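Local coordinates for protein putative fimbrium tip subunit Fim1C (Bacteroides ovatus, PDB 4EPS) that probably forms part of the tip of fimbriae, the cell-surface filaments that mediate adhesion and biofilm formation, at residues Y469-M480 with T494-R505; T18-E26 with E245-K253. All coordinates share one frame; numbering follows the deposited sequence.

Contact 1 (Y469-M480 with T494-R505); sequences YWSSTERNNKNM and TGGVKTNTYTYR. With SO4 (sulfate ion), chain G.
Trp470 lies between two tyrosines of 494-505. The ring edge of Tyr502 meets one indole face in an edge-to-face pair, with planes at 82° and CD2 of Tyr502 3.4 Å from CH2 of Trp470. CB of Tyr502 sits over the five-membered ring as a CH-pi contact. On the other face Tyr504 lies oblique, with CD1 of Trp470 over the centre of its ring. CG of Trp470 is anti to the carbonyl carbon (chi1 -73°), and this turns the indole across the Tyr502 side chain. Beside this cluster, CG2 of Thr503 touches CE2 of Tyr469 at 3.5 Å.

The charged group of the contact is the ammonium of Lys498. NZ forms a salt bridge of 2.8 Å with OE2 of Glu474, using the anti lone pair of that oxygen, and also bonds to Asn477 O. Ile354 N is a second partner of OE2.

Thr494 O lies in the amide plane of Asn479, and ND2 gives it a nearly straight bond of 2.9 Å. Arg475 NE and Thr494 OG1 both hold O4 of a sulfate, probably from the crystallisation liquor.

Backbone bonds run from Met480 N to Gly496 O (2.7 Å) and from Trp470 N to Thr503 O.

The antiparallel pairs Asn479-Val497 and Met480-Gly496 belong to the hairpin of strands 479-485 and 490-497. Strand 469-474 borders the hairpin, strand 342-344 runs beside 502-509, and helix 434-438 packs on Ser471.

Contact 2 (T18-E26 with E245-K253); sequences TDTGIISNE and EKMKEGKYK
Tyr252 packs its ring against the backbone of Ile23 and Ser24, and this is the tight part of the contact. CA of Ser24 stands over one ring face, 3.8 Å from the ring centroid, as a CH-pi contact. The carbonyl oxygen of Ile22 lies at the ring edge, 3.6 Å from CD2 of Tyr252. CG of Tyr252 sits between its own backbone N and carbonyl carbon (chi1 73°), which folds the ring back over 18-26. CG2 of Ile22 comes within 3.4 Å of atom C of Lys251. Phe36 meets the Tyr252 ring edge-to-face. Replacing Tyr252 with an alanine is likely to leave Ser24 CA without the ring face beneath it and Phe36 without its edge-to-face partner.

The backbones hold this part in parallel register. Tyr252 N bonds to Ile23 O at 3.0 Å, and Asn25 N bonds to Tyr252 O at 2.9 Å. A weaker bond runs from Ile23 N to Gly250 O. Asn25 closes this end snugly. Its side chain crosses the aliphatic part of Lys248 at about a right angle. ND2 of Asn25 gives a bond of 2.7 Å to a water, which also accepts from Lys248 N.

The other side is looser. Ile23 and Lys251 share the more exposed face, and their side chains come no closer than 4.3 Å, between CD1 of Ile23 and CE of Lys251.

Lys248 to Lys251 form a type II turn leading into strand 251-256. The short strand 23-24, in the predicted propeptide, pairs with it in parallel within the beta-rich fimbrillin-like fold.

Contact 1 and contact 2 lie on opposite sides of the centre of the chain, with their centres about 59 Å apart and their nearest atoms about 42 Å apart. They share no strand. Both are partly buried. Contact 1 draws on elements close in sequence and combines a buried aromatic cluster with a salt bridge and antiparallel pairing. At its more exposed end Arg475 and Thr494 hold a sulfate. Contact 2 joins segments more than 200 residues apart and buries less surface between them. It relies on backbone bonds between parallel strands and one tyrosine ring, and has no salt bridge between its segments. Lys248 and Lys251 offer mainly their aliphatic chains, whereas Lys498 in contact 1 uses its charged end.

Contact 1 (Y469-M480 with T494-R505)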
loop_
_atom_site.group_PDB
_atom_site.type_symbol
_atom_site.label_atom_id
_atom_site.label_comp_id
_atom_site.label_asym_id
_atom_site.label_seq_id
_atom_site.Cartn_x
_atom_site.Cartn_y
_atom_site.Cartn_z
ATOM N N TYR A 469 -5.959 -9.942 34.953
ATOM C CA TYR A 469 -4.906 -10.570 34.162
ATOM C C TYR A 469 -3.534 -10.510 34.810
ATOM O O TYR A 469 -3.126 -9.453 35.292
ATOM C CB TYR A 469 -4.846 -9.896 32.761
ATOM C CG TYR A 469 -6.119 -10.112 31.976
ATOM C CD1 TYR A 469 -7.234 -9.297 32.176
ATOM C CD2 TYR A 469 -6.251 -11.200 31.108
ATOM C CE1 TYR A 469 -8.440 -9.534 31.497
ATOM C CE2 TYR A 469 -7.447 -11.445 30.430
ATOM C CZ TYR A 469 -8.540 -10.612 30.632
ATOM O OH TYR A 469 -9.728 -10.857 29.966
ATOM N N TRP A 470 -2.810 -11.631 34.794
ATOM C CA TRP A 470 -1.435 -11.636 35.293
ATOM C C TRP A 470 -0.514 -10.779 34.443
ATOM O O TRP A 470 -0.617 -10.822 33.220
ATOM C CB TRP A 470 -0.830 -13.051 35.187
ATOM C CG TRP A 470 -1.331 -14.052 36.174
ATOM C CD1 TRP A 470 -2.000 -15.205 35.888
ATOM C CD2 TRP A 470 -1.077 -14.068 37.590
ATOM N NE1 TRP A 470 -2.191 -15.942 37.032
ATOM C CE2 TRP A 470 -1.653 -15.260 38.100
ATOM C CE3 TRP A 470 -0.458 -13.171 38.486
ATOM C CZ2 TRP A 470 -1.615 -15.590 39.463
ATOM C CZ3 TRP A 470 -0.408 -13.504 39.843
ATOM C CH2 TRP A 470 -0.980 -14.701 40.319
ATOM N N SER A 471 0.440 -10.088 35.074
ATOM C CA SER A 471 1.521 -9.471 34.317
ATOM C C SER A 471 2.825 -10.112 34.804
ATOM O O SER A 471 2.829 -10.820 35.828
ATOM C CB SER A 471 1.563 -7.954 34.486
ATOM O OG SER A 471 2.205 -7.618 35.709
ATOM N N SER A 472 3.922 -9.845 34.095
ATOM C CA SER A 472 5.241 -10.327 34.502
ATOM C C SER A 472 5.954 -9.254 35.358
ATOM O O SER A 472 7.133 -9.419 35.684
ATOM C CB SER A 472 6.083 -10.674 33.278
ATOM O OG SER A 472 6.135 -9.564 32.390
ATOM N N THR A 473 5.239 -8.160 35.720
ATOM C CA THR A 473 5.784 -7.059 36.529
ATOM C C THR A 473 5.590 -7.394 38.020
ATOM O O THR A 473 4.463 -7.600 38.475
ATOM C CB THR A 473 5.109 -5.735 36.109
ATOM O OG1 THR A 473 5.243 -5.602 34.681
ATOM C CG2 THR A 473 5.725 -4.511 36.827
ATOM N N GLU A 474 6.696 -7.446 38.772
ATOM C CA GLU A 474 6.650 -7.837 40.170
ATOM C C GLU A 474 6.354 -6.657 41.091
ATOM O O GLU A 474 6.881 -5.556 40.878
ATOM C CB GLU A 474 7.994 -8.484 40.559
ATOM C CG GLU A 474 7.962 -9.155 41.925
ATOM C CD GLU A 474 9.285 -9.747 42.358
ATOM O OE1 GLU A 474 10.291 -8.998 42.364
ATOM O OE2 GLU A 474 9.305 -10.936 42.758
ATOM N N ARG A 475 5.514 -6.894 42.127
ATOM C CA ARG A 475 5.226 -5.882 43.151
ATOM C C ARG A 475 6.196 -6.070 44.314
ATOM O O ARG A 475 6.812 -5.100 44.755
ATOM C CB ARG A 475 3.761 -5.940 43.636
ATOM C CG ARG A 475 3.461 -5.129 44.935
ATOM C CD ARG A 475 3.814 -3.641 44.824
ATOM N NE ARG A 475 3.503 -2.921 46.065
ATOM C CZ ARG A 475 4.320 -2.823 47.101
ATOM N NH1 ARG A 475 5.519 -3.394 47.067
ATOM N NH2 ARG A 475 3.935 -2.174 48.199
ATOM N N ASN A 476 6.305 -7.306 44.838
ATOM C CA ASN A 476 7.191 -7.649 45.974
ATOM C C ASN A 476 7.390 -9.173 45.960
ATOM O O ASN A 476 7.018 -9.826 44.972
ATOM C CB ASN A 476 6.627 -7.116 47.343
ATOM C CG ASN A 476 5.273 -7.634 47.775
ATOM O OD1 ASN A 476 4.769 -8.647 47.282
ATOM N ND2 ASN A 476 4.645 -6.958 48.732
ATOM N N ASN A 477 7.941 -9.745 47.034
ATOM C CA ASN A 477 8.209 -11.192 47.089
ATOM C C ASN A 477 6.924 -12.043 47.012
ATOM O O ASN A 477 6.975 -13.172 46.536
ATOM C CB ASN A 477 9.005 -11.530 48.366
ATOM C CG ASN A 477 8.304 -11.192 49.663
ATOM O OD1 ASN A 477 7.644 -10.163 49.797
ATOM N ND2 ASN A 477 8.426 -12.060 50.649
ATOM N N LYS A 478 5.779 -11.483 47.406
ATOM C CA LYS A 478 4.518 -12.231 47.430
ATOM C C LYS A 478 3.563 -11.923 46.286
ATOM O O LYS A 478 2.663 -12.739 46.030
ATOM C CB LYS A 478 3.755 -11.941 48.743
ATOM C CG LYS A 478 4.540 -12.199 50.020
ATOM C CD LYS A 478 3.916 -11.354 51.133
ATOM C CE LYS A 478 4.608 -11.473 52.466
ATOM N NZ LYS A 478 4.015 -10.546 53.473
ATOM N N ASN A 479 3.685 -10.728 45.652
ATOM C CA ASN A 479 2.715 -10.226 44.667
ATOM C C ASN A 479 3.288 -9.805 43.341
ATOM O O ASN A 479 4.391 -9.265 43.267
ATOM C CB ASN A 479 2.007 -8.969 45.241
ATOM C CG ASN A 479 0.993 -9.204 46.341
ATOM O OD1 ASN A 479 1.077 -10.151 47.116
ATOM N ND2 ASN A 479 0.041 -8.301 46.481
HETATM N N MSE A 480 2.471 -9.976 42.292
HETATM C CA MSE A 480 2.699 -9.464 40.951
HETATM C C MSE A 480 1.751 -8.292 40.743
HETATM O O MSE A 480 0.755 -8.170 41.447
HETATM C CB MSE A 480 2.385 -10.545 39.859
HETATM C CG MSE A 480 3.171 -11.849 39.996
HETATM SE SE MSE A 480 5.071 -11.548 39.937
HETATM C CE MSE A 480 5.288 -11.068 38.108
ATOM N N THR A 494 -1.605 -3.609 42.403
ATOM C CA THR A 494 -0.537 -4.345 43.085
ATOM C C THR A 494 -1.004 -5.567 43.902
ATOM O O THR A 494 -0.177 -6.157 44.597
ATOM C CB THR A 494 0.212 -3.365 43.986
ATOM O OG1 THR A 494 -0.684 -2.878 44.988
ATOM C CG2 THR A 494 0.829 -2.203 43.206
ATOM N N GLY A 495 -2.277 -5.957 43.801
ATOM C CA GLY A 495 -2.816 -7.043 44.631
ATOM C C GLY A 495 -2.690 -8.472 44.118
ATOM O O GLY A 495 -3.369 -9.366 44.617
ATOM N N GLY A 496 -1.803 -8.707 43.161
ATOM C CA GLY A 496 -1.673 -10.018 42.532
ATOM C C GLY A 496 -0.860 -11.041 43.301
ATOM O O GLY A 496 0.206 -11.436 42.834
ATOM N N VAL A 497 -1.383 -11.537 44.450
ATOM C CA VAL A 497 -0.705 -12.572 45.272
ATOM C C VAL A 497 -0.344 -13.718 44.330
ATOM O O VAL A 497 -1.222 -14.195 43.628
ATOM C CB VAL A 497 -1.578 -13.044 46.465
ATOM C CG1 VAL A 497 -0.817 -14.051 47.333
ATOM C CG2 VAL A 497 -2.059 -11.844 47.305
ATOM N N LYS A 498 0.945 -14.079 44.255
ATOM C CA LYS A 498 1.517 -15.043 43.297
ATOM C C LYS A 498 0.816 -16.416 43.315
ATOM O O LYS A 498 0.801 -17.099 42.291
ATOM C CB LYS A 498 3.012 -15.210 43.567
ATOM C CG LYS A 498 3.826 -14.000 43.107
ATOM C CD LYS A 498 5.244 -14.001 43.688
ATOM C CE LYS A 498 5.973 -12.735 43.317
ATOM N NZ LYS A 498 7.434 -12.841 43.566
ATOM N N THR A 499 0.214 -16.780 44.467
ATOM C CA THR A 499 -0.492 -18.045 44.715
ATOM C C THR A 499 -2.008 -17.909 44.457
ATOM O O THR A 499 -2.730 -18.905 44.547
ATOM C CB THR A 499 -0.204 -18.526 46.144
ATOM O OG1 THR A 499 -0.631 -17.497 47.037
ATOM C CG2 THR A 499 1.263 -18.832 46.358
ATOM N N ASN A 500 -2.486 -16.700 44.081
ATOM C CA ASN A 500 -3.886 -16.527 43.694
ATOM C C ASN A 500 -4.078 -17.054 42.260
ATOM O O ASN A 500 -3.109 -17.456 41.633
ATOM C CB ASN A 500 -4.327 -15.066 43.816
ATOM C CG ASN A 500 -4.739 -14.680 45.210
ATOM O OD1 ASN A 500 -4.716 -15.487 46.123
ATOM N ND2 ASN A 500 -5.124 -13.449 45.393
ATOM N N THR A 501 -5.313 -17.061 41.755
ATOM C CA THR A 501 -5.622 -17.525 40.402
ATOM C C THR A 501 -6.128 -16.363 39.573
ATOM O O THR A 501 -7.160 -15.785 39.912
ATOM C CB THR A 501 -6.660 -18.674 40.449
ATOM O OG1 THR A 501 -6.090 -19.780 41.148
ATOM C CG2 THR A 501 -7.090 -19.134 39.050
ATOM N N TYR A 502 -5.404 -16.020 38.494
ATOM C CA TYR A 502 -5.830 -14.965 37.574
ATOM C C TYR A 502 -5.700 -15.479 36.123
ATOM O O TYR A 502 -5.297 -16.624 35.901
ATOM C CB TYR A 502 -5.058 -13.648 37.785
ATOM C CG TYR A 502 -5.112 -13.109 39.200
ATOM C CD1 TYR A 502 -6.294 -12.580 39.729
ATOM C CD2 TYR A 502 -3.997 -13.156 40.025
ATOM C CE1 TYR A 502 -6.335 -12.052 41.026
ATOM C CE2 TYR A 502 -4.034 -12.656 41.332
ATOM C CZ TYR A 502 -5.210 -12.130 41.833
ATOM O OH TYR A 502 -5.218 -11.662 43.131
ATOM N N THR A 503 -6.034 -14.628 35.154
ATOM C CA THR A 503 -6.069 -15.024 33.742
ATOM C C THR A 503 -4.773 -14.736 33.038
ATOM O O THR A 503 -4.196 -13.649 33.179
ATOM C CB THR A 503 -7.233 -14.311 33.027
ATOM O OG1 THR A 503 -8.431 -14.659 33.709
ATOM C CG2 THR A 503 -7.370 -14.729 31.557
ATOM N N TYR A 504 -4.354 -15.701 32.229
ATOM C CA TYR A 504 -3.202 -15.556 31.351
ATOM C C TYR A 504 -3.590 -15.210 29.921
ATOM O O TYR A 504 -4.470 -15.844 29.338
ATOM C CB TYR A 504 -2.432 -16.887 31.274
ATOM C CG TYR A 504 -1.561 -17.175 32.470
ATOM C CD1 TYR A 504 -0.270 -16.667 32.550
ATOM C CD2 TYR A 504 -1.998 -18.024 33.487
ATOM C CE1 TYR A 504 0.558 -16.964 33.628
ATOM C CE2 TYR A 504 -1.182 -18.318 34.578
ATOM C CZ TYR A 504 0.101 -17.800 34.633
ATOM O OH TYR A 504 0.919 -18.083 35.687
ATOM N N ARG A 505 -2.859 -14.274 29.341
ATOM C CA ARG A 505 -2.776 -13.997 27.899
ATOM C C ARG A 505 -1.281 -13.857 27.615
ATOM O O ARG A 505 -0.582 -13.241 28.418
ATOM C CB ARG A 505 -3.542 -12.727 27.487
ATOM C CG ARG A 505 -5.054 -12.902 27.400
ATOM C CD ARG A 505 -5.462 -13.570 26.085
ATOM N NE ARG A 505 -6.903 -13.823 26.082
ATOM C CZ ARG A 505 -7.588 -14.270 25.039
ATOM N NH1 ARG A 505 -6.970 -14.528 23.888
ATOM N NH2 ARG A 505 -8.885 -14.508 25.148
HETATM S S SO4 G . 0.750 -0.553 47.356
HETATM O O1 SO4 G . -0.649 -0.765 47.748
HETATM O O2 SO4 G . 0.861 0.732 46.655
HETATM O O3 SO4 G . 1.633 -0.583 48.508
HETATM O O4 SO4 G . 1.193 -1.618 46.465
HETATM O O HOH W 1 -1.686 -12.463 31.238
#

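Contact 2 (T18-E26 with E245-K253)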
loop_
_atom_site.group_PDB
_atom_site.type_symbol
_atom_site.label_atom_id
_atom_site.label_comp_id
_atom_site.label_asym_id
_atom_site.label_seq_id
_atom_site.Cartn_x
_atom_site.Cartn_y
_atom_site.Cartn_z
ATOM N N THR A 18 41.292 -25.631 -3.876
ATOM C CA THR A 18 40.169 -24.869 -4.430
ATOM C C THR A 18 39.050 -25.809 -4.822
ATOM O O THR A 18 39.293 -26.779 -5.531
ATOM C CB THR A 18 40.608 -24.040 -5.666
ATOM O OG1 THR A 18 41.713 -23.235 -5.302
ATOM C CG2 THR A 18 39.492 -23.123 -6.182
ATOM N N ASP A 19 37.837 -25.498 -4.406
ATOM C CA ASP A 19 36.659 -26.277 -4.808
ATOM C C ASP A 19 36.139 -25.747 -6.132
ATOM O O ASP A 19 35.897 -24.551 -6.243
ATOM C CB ASP A 19 35.567 -26.179 -3.735
ATOM C CG ASP A 19 34.275 -26.902 -4.092
ATOM O OD1 ASP A 19 34.282 -27.703 -5.058
ATOM O OD2 ASP A 19 33.283 -26.699 -3.400
ATOM N N THR A 20 35.934 -26.621 -7.121
ATOM C CA THR A 20 35.402 -26.195 -8.423
ATOM C C THR A 20 33.882 -25.932 -8.285
ATOM O O THR A 20 33.297 -25.317 -9.164
ATOM C CB THR A 20 35.717 -27.209 -9.526
ATOM O OG1 THR A 20 35.090 -28.443 -9.213
ATOM C CG2 THR A 20 37.223 -27.419 -9.742
ATOM N N GLY A 21 33.282 -26.427 -7.200
ATOM C CA GLY A 21 31.876 -26.218 -6.852
ATOM C C GLY A 21 30.879 -27.184 -7.459
ATOM O O GLY A 21 31.192 -27.888 -8.419
ATOM N N ILE A 22 29.693 -27.266 -6.854
ATOM C CA ILE A 22 28.563 -28.062 -7.348
ATOM C C ILE A 22 27.756 -27.117 -8.226
ATOM O O ILE A 22 27.232 -26.109 -7.726
ATOM C CB ILE A 22 27.720 -28.682 -6.209
ATOM C CG1 ILE A 22 28.601 -29.496 -5.236
ATOM C CG2 ILE A 22 26.572 -29.539 -6.772
ATOM C CD1 ILE A 22 27.916 -30.016 -3.998
ATOM N N ILE A 23 27.652 -27.430 -9.518
ATOM C CA ILE A 23 26.997 -26.556 -10.493
ATOM C C ILE A 23 25.619 -27.088 -10.923
ATOM O O ILE A 23 25.319 -28.255 -10.738
ATOM C CB ILE A 23 27.929 -26.305 -11.720
ATOM C CG1 ILE A 23 28.362 -27.629 -12.389
ATOM C CG2 ILE A 23 29.157 -25.464 -11.280
ATOM C CD1 ILE A 23 29.057 -27.495 -13.814
ATOM N N SER A 24 24.770 -26.207 -11.458
ATOM C CA SER A 24 23.417 -26.572 -11.868
ATOM C C SER A 24 23.415 -27.667 -12.929
ATOM O O SER A 24 24.214 -27.616 -13.859
ATOM C CB SER A 24 22.665 -25.351 -12.387
ATOM O OG SER A 24 21.284 -25.669 -12.442
ATOM N N ASN A 25 22.528 -28.672 -12.758
ATOM C CA ASN A 25 22.371 -29.818 -13.662
ATOM C C ASN A 25 21.894 -29.355 -15.057
ATOM O O ASN A 25 22.278 -29.960 -16.065
ATOM C CB ASN A 25 21.398 -30.836 -13.063
ATOM C CG ASN A 25 21.433 -32.207 -13.689
ATOM O OD1 ASN A 25 21.313 -32.379 -14.903
ATOM N ND2 ASN A 25 21.523 -33.224 -12.859
ATOM N N GLU A 26 21.083 -28.278 -15.099
ATOM C CA GLU A 26 20.545 -27.650 -16.309
ATOM C C GLU A 26 21.496 -26.581 -16.833
ATOM O O GLU A 26 22.469 -26.900 -17.508
ATOM C CB GLU A 26 19.171 -27.027 -16.019
ATOM N N GLU A 245 16.911 -39.469 -12.833
ATOM C CA GLU A 245 17.585 -38.877 -14.017
ATOM C C GLU A 245 18.161 -37.486 -13.760
ATOM O O GLU A 245 18.716 -36.882 -14.682
ATOM C CB GLU A 245 16.644 -38.812 -15.259
ATOM C CG GLU A 245 15.783 -40.055 -15.474
ATOM C CD GLU A 245 16.522 -41.375 -15.589
ATOM O OE1 GLU A 245 17.760 -41.351 -15.752
ATOM O OE2 GLU A 245 15.851 -42.432 -15.591
ATOM N N LYS A 246 18.051 -36.975 -12.525
ATOM C CA LYS A 246 18.522 -35.616 -12.263
ATOM C C LYS A 246 19.726 -35.600 -11.317
ATOM O O LYS A 246 20.174 -34.518 -10.933
ATOM C CB LYS A 246 17.364 -34.766 -11.688
ATOM C CG LYS A 246 16.148 -34.718 -12.617
ATOM C CD LYS A 246 14.899 -34.272 -11.896
ATOM C CE LYS A 246 13.646 -34.702 -12.629
ATOM N NZ LYS A 246 12.431 -34.321 -11.862
HETATM N N MSE A 247 20.238 -36.785 -10.941
HETATM C CA MSE A 247 21.323 -36.918 -9.955
HETATM C C MSE A 247 22.679 -37.139 -10.631
HETATM O O MSE A 247 23.173 -38.266 -10.705
HETATM C CB MSE A 247 20.991 -38.047 -8.966
HETATM C CG MSE A 247 19.662 -37.826 -8.230
HETATM SE SE MSE A 247 19.878 -36.483 -6.807
HETATM C CE MSE A 247 19.269 -34.867 -7.739
ATOM N N LYS A 248 23.260 -36.054 -11.153
ATOM C CA LYS A 248 24.563 -36.107 -11.839
ATOM C C LYS A 248 25.677 -35.773 -10.857
ATOM O O LYS A 248 25.513 -34.873 -10.033
ATOM C CB LYS A 248 24.602 -35.120 -13.015
ATOM C CG LYS A 248 23.774 -35.555 -14.222
ATOM C CD LYS A 248 24.105 -34.685 -15.428
ATOM C CE LYS A 248 23.637 -35.288 -16.732
ATOM N NZ LYS A 248 24.293 -34.637 -17.899
ATOM N N GLU A 249 26.798 -36.488 -10.960
ATOM C CA GLU A 249 27.968 -36.269 -10.107
ATOM C C GLU A 249 28.459 -34.826 -10.209
ATOM O O GLU A 249 28.619 -34.300 -11.317
ATOM C CB GLU A 249 29.066 -37.263 -10.523
ATOM C CG GLU A 249 30.377 -37.128 -9.791
ATOM C CD GLU A 249 31.494 -37.971 -10.390
ATOM O OE1 GLU A 249 31.191 -38.946 -11.112
ATOM O OE2 GLU A 249 32.676 -37.664 -10.120
ATOM N N GLY A 250 28.663 -34.183 -9.052
ATOM C CA GLY A 250 29.137 -32.810 -8.996
ATOM C C GLY A 250 28.139 -31.774 -9.460
ATOM O O GLY A 250 28.512 -30.635 -9.757
ATOM N N LYS A 251 26.857 -32.154 -9.520
ATOM C CA LYS A 251 25.824 -31.224 -9.960
ATOM C C LYS A 251 24.644 -31.246 -9.015
ATOM O O LYS A 251 24.478 -32.198 -8.253
ATOM C CB LYS A 251 25.359 -31.560 -11.406
ATOM C CG LYS A 251 26.515 -31.480 -12.415
ATOM C CD LYS A 251 26.018 -31.378 -13.831
ATOM C CE LYS A 251 27.164 -31.178 -14.799
ATOM N NZ LYS A 251 26.663 -30.886 -16.169
ATOM N N TYR A 252 23.849 -30.177 -9.034
ATOM C CA TYR A 252 22.661 -30.113 -8.196
ATOM C C TYR A 252 21.389 -29.940 -9.027
ATOM O O TYR A 252 21.405 -29.368 -10.127
ATOM C CB TYR A 252 22.759 -28.961 -7.151
ATOM C CG TYR A 252 22.615 -27.561 -7.705
ATOM C CD1 TYR A 252 21.356 -26.990 -7.897
ATOM C CD2 TYR A 252 23.734 -26.773 -7.953
ATOM C CE1 TYR A 252 21.217 -25.687 -8.381
ATOM C CE2 TYR A 252 23.609 -25.454 -8.396
ATOM C CZ TYR A 252 22.349 -24.922 -8.623
ATOM O OH TYR A 252 22.237 -23.633 -9.065
ATOM N N LYS A 253 20.291 -30.367 -8.444
ATOM C CA LYS A 253 18.961 -30.184 -8.998
ATOM C C LYS A 253 18.186 -29.397 -7.954
ATOM O O LYS A 253 18.065 -29.865 -6.812
ATOM C CB LYS A 253 18.305 -31.540 -9.318
ATOM C CG LYS A 253 16.787 -31.470 -9.600
ATOM C CD LYS A 253 16.383 -30.600 -10.780
ATOM C CE LYS A 253 14.880 -30.409 -10.765
ATOM N NZ LYS A 253 14.418 -29.429 -11.789
HETATM O O HOH W 2 22.390 -33.219 -10.260
#